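Local coordinates for DUF2520 domain-containing protein (Thermotoga maritima, PDB 2I76) that is of unknown function but binds NADPH and is probably a dehydrogenase, with a C-terminal domain of the 6-phosphogluconate dehydrogenase C-terminal clan, at residues R209-L214 with V253-E257. Residues are numbered along the deposited sequence; the frame is centred on the assembly and turned at random.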
ATOM      1  N   ARG A 209      -5.585   0.055 -12.126  1.00 37.03           N
ATOM      2  CA  ARG A 209      -6.342  -0.956 -11.416  1.00 35.95           C
ATOM      3  C   ARG A 209      -5.404  -1.768 -10.539  1.00 35.16           C
ATOM      4  O   ARG A 209      -4.321  -2.152 -10.971  1.00 34.25           O
ATOM      5  CB  ARG A 209      -7.024  -1.895 -12.414  1.00 39.74           C
ATOM      6  CG  ARG A 209      -8.215  -1.311 -13.156  1.00 43.79           C
ATOM      7  CD  ARG A 209      -8.434  -2.069 -14.455  1.00 47.46           C
ATOM      8  NE  ARG A 209      -7.376  -1.792 -15.430  1.00 50.28           N
ATOM      9  CZ  ARG A 209      -6.947  -2.665 -16.339  1.00 51.00           C
ATOM     10  NH1 ARG A 209      -7.482  -3.878 -16.397  1.00 51.99           N
ATOM     11  NH2 ARG A 209      -5.987  -2.328 -17.190  1.00 50.70           N
ATOM     12  N   VAL A 210      -5.832  -2.029  -9.308  1.00 35.88           N
ATOM     13  CA  VAL A 210      -5.054  -2.816  -8.361  1.00 36.44           C
ATOM     14  C   VAL A 210      -4.270  -3.923  -9.062  1.00 37.82           C
ATOM     15  O   VAL A 210      -3.041  -3.948  -9.000  1.00 38.15           O
ATOM     16  CB  VAL A 210      -5.971  -3.479  -7.304  1.00 36.90           C
ATOM     17  CG1 VAL A 210      -5.191  -4.501  -6.491  1.00 37.85           C
ATOM     18  CG2 VAL A 210      -6.550  -2.430  -6.389  1.00 37.38           C
ATOM     19  N   GLU A 211      -4.980  -4.825  -9.740  1.00 37.15           N
ATOM     20  CA  GLU A 211      -4.337  -5.947 -10.413  1.00 36.43           C
ATOM     21  C   GLU A 211      -3.318  -5.615 -11.487  1.00 36.76           C
ATOM     22  O   GLU A 211      -2.584  -6.495 -11.934  1.00 37.04           O
ATOM     23  CB  GLU A 211      -5.380  -6.900 -10.990  1.00 36.10           C
ATOM     24  CG  GLU A 211      -6.629  -6.251 -11.544  1.00 35.58           C
ATOM     25  CD  GLU A 211      -7.582  -5.772 -10.464  1.00 35.81           C
ATOM     26  OE1 GLU A 211      -7.813  -6.521  -9.485  1.00 34.03           O
ATOM     27  OE2 GLU A 211      -8.113  -4.647 -10.604  1.00 36.70           O
ATOM     28  N   CYS A 212      -3.262  -4.357 -11.905  1.00 37.23           N
ATOM     29  CA  CYS A 212      -2.298  -3.956 -12.927  1.00 37.91           C
ATOM     30  C   CYS A 212      -1.028  -3.419 -12.277  1.00 37.12           C
ATOM     31  O   CYS A 212      -0.138  -2.913 -12.957  1.00 37.17           O
ATOM     32  CB  CYS A 212      -2.896  -2.888 -13.851  1.00 38.60           C
ATOM     33  SG  CYS A 212      -4.253  -3.481 -14.873  1.00 44.38           S
ATOM     34  N   SER A 213      -0.943  -3.554 -10.958  1.00 36.24           N
ATOM     35  CA  SER A 213       0.208  -3.063 -10.223  1.00 33.99           C
ATOM     36  C   SER A 213       1.112  -4.179  -9.737  1.00 33.31           C
ATOM     37  O   SER A 213       2.128  -3.906  -9.108  1.00 35.32           O
ATOM     38  CB  SER A 213      -0.249  -2.255  -9.017  1.00 33.48           C
ATOM     39  OG  SER A 213      -0.799  -3.127  -8.051  1.00 33.63           O
ATOM     40  N   LEU A 214       0.753  -5.432 -10.009  1.00 31.07           N
ATOM     41  CA  LEU A 214       1.587  -6.546  -9.565  1.00 28.19           C
ATOM     42  C   LEU A 214       2.726  -6.724 -10.565  1.00 28.25           C
ATOM     43  O   LEU A 214       2.483  -6.875 -11.759  1.00 27.82           O
ATOM     44  CB  LEU A 214       0.761  -7.833  -9.461  1.00 25.92           C
ATOM     45  CG  LEU A 214       1.526  -9.000  -8.833  1.00 25.03           C
ATOM     46  CD1 LEU A 214       1.720  -8.728  -7.365  1.00 23.14           C
ATOM     47  CD2 LEU A 214       0.788 -10.301  -9.039  1.00 25.85           C
ATOM     48  N   VAL A 253      -4.051 -12.849  -9.265  1.00 31.55           N
ATOM     49  CA  VAL A 253      -4.120 -11.473  -9.751  1.00 31.94           C
ATOM     50  C   VAL A 253      -3.494 -11.413 -11.136  1.00 31.61           C
ATOM     51  O   VAL A 253      -3.911 -10.626 -11.969  1.00 30.51           O
ATOM     52  CB  VAL A 253      -3.363 -10.509  -8.794  1.00 32.04           C
ATOM     53  CG1 VAL A 253      -3.299  -9.110  -9.377  1.00 27.99           C
ATOM     54  CG2 VAL A 253      -4.063 -10.488  -7.430  1.00 32.91           C
ATOM     55  N   ALA A 254      -2.507 -12.278 -11.365  1.00 33.19           N
ATOM     56  CA  ALA A 254      -1.775 -12.367 -12.625  1.00 34.77           C
ATOM     57  C   ALA A 254      -2.499 -13.109 -13.749  1.00 37.82           C
ATOM     58  O   ALA A 254      -2.227 -12.855 -14.925  1.00 37.93           O
ATOM     59  CB  ALA A 254      -0.438 -13.019 -12.377  1.00 32.96           C
ATOM     60  N   GLU A 255      -3.395 -14.036 -13.395  1.00 41.44           N
ATOM     61  CA  GLU A 255      -4.158 -14.808 -14.387  1.00 43.23           C
ATOM     62  C   GLU A 255      -5.378 -14.007 -14.839  1.00 43.93           C
ATOM     63  O   GLU A 255      -5.802 -14.083 -15.990  1.00 43.62           O
ATOM     64  CB  GLU A 255      -4.632 -16.149 -13.807  1.00 44.11           C
ATOM     65  CG  GLU A 255      -3.527 -17.139 -13.462  1.00 45.47           C
ATOM     66  CD  GLU A 255      -4.056 -18.382 -12.748  1.00 47.23           C
ATOM     67  OE1 GLU A 255      -4.728 -18.228 -11.705  1.00 47.42           O
ATOM     68  OE2 GLU A 255      -3.797 -19.512 -13.222  1.00 47.58           O
ATOM     69  N   SER A 256      -5.952 -13.251 -13.915  1.00 44.60           N
ATOM     70  CA  SER A 256      -7.102 -12.436 -14.245  1.00 46.26           C
ATOM     71  C   SER A 256      -6.739 -11.614 -15.469  1.00 47.48           C
ATOM     72  O   SER A 256      -7.571 -11.406 -16.349  1.00 47.96           O
ATOM     73  CB  SER A 256      -7.433 -11.501 -13.088  1.00 46.44           C
ATOM     74  OG  SER A 256      -6.335 -10.647 -12.816  1.00 47.34           O
ATOM     75  N   GLU A 257      -5.491 -11.152 -15.518  1.00 48.99           N
ATOM     76  CA  GLU A 257      -5.002 -10.344 -16.634  1.00 51.23           C
ATOM     77  C   GLU A 257      -4.839 -11.187 -17.896  1.00 53.84           C
ATOM     78  O   GLU A 257      -5.018 -10.682 -19.006  1.00 53.31           O
ATOM     79  CB  GLU A 257      -3.663  -9.692 -16.284  1.00 50.98           C
ATOM     80  CG  GLU A 257      -3.661  -8.879 -14.997  1.00 52.63           C
ATOM     81  CD  GLU A 257      -4.773  -7.848 -14.942  1.00 54.59           C
ATOM     82  OE1 GLU A 257      -5.948  -8.245 -14.754  1.00 55.93           O
ATOM     83  OE2 GLU A 257      -4.476  -6.637 -15.090  1.00 54.63           O
TER
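E211 and V253 join two parts of the all-helical C-terminal region of this NADPH-binding protein: a 3-10 turn, 210-212, in the loop between helices 190-207 and 217-220, and the last turns of helix 241-258. Their CA atoms lie 5.6 Å apart. E211 CB meets V253 CG1 at 3.4 Å; setting CG1 anti to the backbone N (chi1 174°) brings this methyl to the turn. One bond further out, E211 CG lies 3.8 Å from E257 OE1. The chain then bends at chi2 (-75°), taking the E211 carboxylate away from helix 241-258, and OE2 forms a salt bridge with K179 of the second subunit. The side chains of E211 and E257 cross at about a right angle, their carboxylates 51° apart in plane and unbonded, with E211 OE1 5.8 Å from E257 OE1. Y176 of that subunit packs on both E211 and V253, placing this junction at the dimer interface. On the apolar side, L214 CD2 lies 4.2 Å from V253 CB; L214 directly precedes T215, which binds NADPH. Hydrogen bonds hold the turn, from C212 N to R209 O and to V210 O from both S213 N and S213 OG (2.6 Å for OG). Among the polar groups, E257 OE2 is 4.3 Å from R209 NH1 but well out of the guanidinium plane, indicating charge proximity alone; C212 SG sits over the centre of one guanidinium face, 3.2 Å from E257 OE2.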